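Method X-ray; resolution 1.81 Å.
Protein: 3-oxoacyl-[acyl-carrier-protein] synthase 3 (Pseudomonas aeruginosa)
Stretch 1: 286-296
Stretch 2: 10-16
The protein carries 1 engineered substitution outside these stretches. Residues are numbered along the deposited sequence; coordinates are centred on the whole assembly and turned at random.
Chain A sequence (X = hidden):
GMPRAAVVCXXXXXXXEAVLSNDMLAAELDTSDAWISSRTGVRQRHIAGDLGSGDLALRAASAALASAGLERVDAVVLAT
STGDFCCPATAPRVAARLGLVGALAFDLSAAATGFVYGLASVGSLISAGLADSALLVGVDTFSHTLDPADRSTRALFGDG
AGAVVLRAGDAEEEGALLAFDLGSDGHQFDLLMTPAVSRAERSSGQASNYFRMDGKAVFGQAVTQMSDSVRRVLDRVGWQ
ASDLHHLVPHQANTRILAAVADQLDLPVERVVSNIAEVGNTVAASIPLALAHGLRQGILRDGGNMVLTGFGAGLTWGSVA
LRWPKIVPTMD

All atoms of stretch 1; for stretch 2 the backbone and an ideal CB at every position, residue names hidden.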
# COMPACT_ATOMS: atom_id res chain seq x y z
N ILE A 286 14.50 -0.65 -9.85
CA ILE A 286 15.24 -1.87 -9.52
C ILE A 286 14.89 -3.04 -10.46
O ILE A 286 15.78 -3.64 -11.05
CB ILE A 286 15.06 -2.27 -8.05
CG1 ILE A 286 15.69 -1.21 -7.14
CG2 ILE A 286 15.69 -3.65 -7.78
CD1 ILE A 286 15.48 -1.46 -5.65
N PRO A 287 13.59 -3.35 -10.63
CA PRO A 287 13.34 -4.47 -11.55
C PRO A 287 13.65 -4.16 -13.03
O PRO A 287 14.00 -5.07 -13.79
CB PRO A 287 11.85 -4.79 -11.33
CG PRO A 287 11.27 -3.51 -10.79
CD PRO A 287 12.36 -2.92 -9.94
N LEU A 288 13.55 -2.90 -13.45
CA LEU A 288 13.98 -2.55 -14.81
C LEU A 288 15.50 -2.73 -14.95
O LEU A 288 15.97 -3.22 -15.98
CB LEU A 288 13.56 -1.13 -15.19
CG LEU A 288 12.08 -0.97 -15.54
CD1 LEU A 288 11.73 0.50 -15.59
CD2 LEU A 288 11.77 -1.64 -16.87
N ALA A 289 16.25 -2.36 -13.91
CA ALA A 289 17.70 -2.57 -13.90
C ALA A 289 18.04 -4.07 -13.94
O ALA A 289 18.94 -4.48 -14.67
CB ALA A 289 18.36 -1.88 -12.69
N LEU A 290 17.31 -4.87 -13.16
CA LEU A 290 17.44 -6.32 -13.22
C LEU A 290 17.20 -6.87 -14.64
O LEU A 290 17.97 -7.70 -15.12
CB LEU A 290 16.49 -7.00 -12.22
CG LEU A 290 16.88 -6.94 -10.74
CD1 LEU A 290 15.78 -7.51 -9.85
CD2 LEU A 290 18.21 -7.67 -10.48
N ALA A 291 16.14 -6.40 -15.31
CA ALA A 291 15.84 -6.84 -16.67
C ALA A 291 16.98 -6.49 -17.63
O ALA A 291 17.34 -7.29 -18.50
CB ALA A 291 14.51 -6.23 -17.16
N HIS A 292 17.56 -5.31 -17.45
CA HIS A 292 18.72 -4.88 -18.22
C HIS A 292 19.91 -5.82 -18.01
O HIS A 292 20.54 -6.27 -18.96
CB HIS A 292 19.10 -3.45 -17.85
CG HIS A 292 20.43 -3.01 -18.38
ND1 HIS A 292 20.61 -2.61 -19.69
CD2 HIS A 292 21.64 -2.91 -17.78
CE1 HIS A 292 21.88 -2.28 -19.87
NE2 HIS A 292 22.52 -2.45 -18.73
N GLY A 293 20.20 -6.12 -16.75
CA GLY A 293 21.28 -7.05 -16.41
C GLY A 293 21.09 -8.43 -17.01
O GLY A 293 22.03 -9.04 -17.51
N LEU A 294 19.85 -8.93 -16.97
CA LEU A 294 19.53 -10.23 -17.55
C LEU A 294 19.69 -10.22 -19.07
O LEU A 294 20.27 -11.15 -19.64
CB LEU A 294 18.11 -10.65 -17.14
CG LEU A 294 17.73 -12.11 -17.38
CD1 LEU A 294 18.63 -13.04 -16.59
CD2 LEU A 294 16.27 -12.35 -17.02
N ARG A 295 19.19 -9.17 -19.73
CA ARG A 295 19.36 -8.99 -21.18
C ARG A 295 20.83 -9.00 -21.59
O ARG A 295 21.19 -9.58 -22.61
CB ARG A 295 18.74 -7.66 -21.64
CG ARG A 295 17.24 -7.67 -21.84
CD ARG A 295 16.81 -6.50 -22.74
NE ARG A 295 17.09 -5.20 -22.13
CZ ARG A 295 16.31 -4.58 -21.23
NH1 ARG A 295 15.18 -5.15 -20.81
NH2 ARG A 295 16.66 -3.39 -20.75
N GLN A 296 21.66 -8.33 -20.79
CA GLN A 296 23.09 -8.22 -21.06
C GLN A 296 23.91 -9.44 -20.63
O GLN A 296 25.12 -9.49 -20.88
CB GLN A 296 23.66 -6.98 -20.36
CG GLN A 296 23.10 -5.66 -20.88
CD GLN A 296 23.67 -5.28 -22.22
OE1 GLN A 296 24.89 -5.34 -22.43
NE2 GLN A 296 22.80 -4.88 -23.14
N UNK A 10 10.80 -15.53 -11.33
CA UNK A 10 10.39 -14.94 -12.60
C UNK A 10 10.63 -13.45 -12.64
O UNK A 10 10.56 -12.78 -11.61
CB UNK A 10 8.91 -15.23 -12.87
N UNK A 11 10.94 -12.94 -13.83
CA UNK A 11 11.18 -11.51 -14.04
C UNK A 11 10.58 -11.09 -15.37
O UNK A 11 10.67 -11.81 -16.36
CB UNK A 11 12.68 -11.19 -14.00
N UNK A 12 9.94 -9.93 -15.38
CA UNK A 12 9.42 -9.34 -16.61
C UNK A 12 9.38 -7.83 -16.47
O UNK A 12 9.49 -7.29 -15.37
CB UNK A 12 8.03 -9.89 -16.94
N UNK A 13 9.23 -7.15 -17.59
CA UNK A 13 9.19 -5.69 -17.58
C UNK A 13 8.49 -5.16 -18.81
O UNK A 13 8.30 -5.88 -19.80
CB UNK A 13 10.60 -5.11 -17.49
N UNK A 14 8.12 -3.88 -18.75
CA UNK A 14 7.56 -3.18 -19.90
C UNK A 14 7.89 -1.69 -19.82
O UNK A 14 7.72 -1.06 -18.77
CB UNK A 14 6.05 -3.39 -19.97
N UNK A 15 8.37 -1.15 -20.93
CA UNK A 15 8.61 0.27 -21.08
C UNK A 15 7.67 0.81 -22.16
O UNK A 15 7.50 0.17 -23.20
CB UNK A 15 10.07 0.55 -21.43
N UNK A 16 7.05 1.97 -21.90
CA UNK A 16 6.21 2.55 -22.95
C UNK A 16 7.04 2.88 -24.19
O UNK A 16 8.24 3.12 -24.10
CB UNK A 16 5.51 3.81 -22.44

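Positions 10-14 form the end of a strand that crosses the helix of stretch 1 at a steep angle; the two axes come within 8.1 Å. CB directions alternate along the strand, so every second position can meet the helix.

Position 10 is out of reach of the helix. Its phi/psi of -162/148 is ordinary for a strand, and nothing in stretch 1 limits the choice. The deposited residue is Gly-10.

Position 11 points its CB toward the helix. The ideal CB lies 4.8 Å from Leu-294 CD2, which leaves room for a side chain of some length. The surface ahead is made by Leu-290, Ala-291 and Leu-294, with the backbone of Pro-287 alongside. No charge is offered. Ala-291 N already donates a hydrogen bond to Pro-287 O, 2.9 Å away, within the helix. A branched or flexible apolar side chain suits: leucine, isoleucine or methionine. The residue is Leu-11, with chi1 t and chi2 p. Its CD2 lies 3.7 Å from Ala-291 N, 4.0 Å from Leu-290 CB and 4.0 Å from Leu-294 CD2. Its CD1 comes to 4.1 Å from Pro-287 O. These are packing contacts. Leu-11 has the largest area covered by the helix in this stretch.

Position 12 points away. An ideal CB here has nothing of stretch 1 within 5.5 Å, and phi/psi of -153/165 does not demand glycine. Stretch 1 leaves many residues possible. The residue is Gly-12.

Position 13 points its CB toward the helix; its CA lies 6.4 Å from Leu-288 CA, the nearest CA pair across the stretches. The ideal CB is already 3.7 Å from Leu-288 CD2 and 4.1 Å from Ala-291 CB, so little space remains directly ahead. A small side chain fits well: alanine, serine or perhaps cysteine. The guanidinium of Arg-295 lies to one side and favours a polar atom. The residue is Ser-13, chi1 p. Its CB packs 3.7 Å from Leu-288 CD2, and its OG sits 3.7 Å from Ala-291 CB. OG is 4.4 Å from Arg-295 NH1, near the guanidinium plane, too far for a direct hydrogen bond. A water closes the gap: it lies 2.7 Å from Ser-13 OG and accepts a hydrogen bond from Arg-295 NH1 at 3.0 Å.

Position 14 points away, and stretch 1 sets no requirement. A large side chain can extend here without meeting the helix. The residue is Tyr-14, chi1 t, whose side chain comes no nearer than 6.7 Å, from Tyr-14 CB to Leu-288 CD2.

Position 15 follows the strand and points toward the helix again. The ideal CB is 5.3 Å from Leu-288 CD2, so a longer apolar side chain is needed to make close contact. Leucine, methionine or isoleucine would serve. The residue is Leu-15, chi1 m and chi2 t. Its CD2 meets Leu-288 CD2 at 3.8 Å, extending the apolar contact beyond position 13.

Position 16 is out of reach. Its phi of -62° permits proline, among others. The residue is Pro-16, with no contact to the helix.

Stretch 2 (10-16) GLGSYLP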
# COMPACT_ATOMS: atom_id res chain seq x y z
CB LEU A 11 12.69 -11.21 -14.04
CG LEU A 11 13.14 -9.76 -14.27
CD1 LEU A 11 12.81 -8.89 -13.08
CD2 LEU A 11 14.63 -9.70 -14.57
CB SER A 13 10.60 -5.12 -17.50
OG SER A 13 11.32 -5.34 -18.71
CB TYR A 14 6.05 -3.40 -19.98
CG TYR A 14 5.42 -2.71 -21.17
CD1 TYR A 14 5.56 -3.24 -22.44
CD2 TYR A 14 4.71 -1.52 -21.02
CE1 TYR A 14 5.01 -2.61 -23.55
CE2 TYR A 14 4.14 -0.88 -22.13
CZ TYR A 14 4.30 -1.44 -23.39
OH TYR A 14 3.75 -0.83 -24.49
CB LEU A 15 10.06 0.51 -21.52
CG LEU A 15 11.16 0.14 -20.52
CD1 LEU A 15 12.50 0.03 -21.24
CD2 LEU A 15 11.23 1.14 -19.38
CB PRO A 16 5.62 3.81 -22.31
CG PRO A 16 6.38 4.04 -21.05
CD PRO A 16 7.05 2.78 -20.67
O HOH W 1 12.93 -3.52 -19.80
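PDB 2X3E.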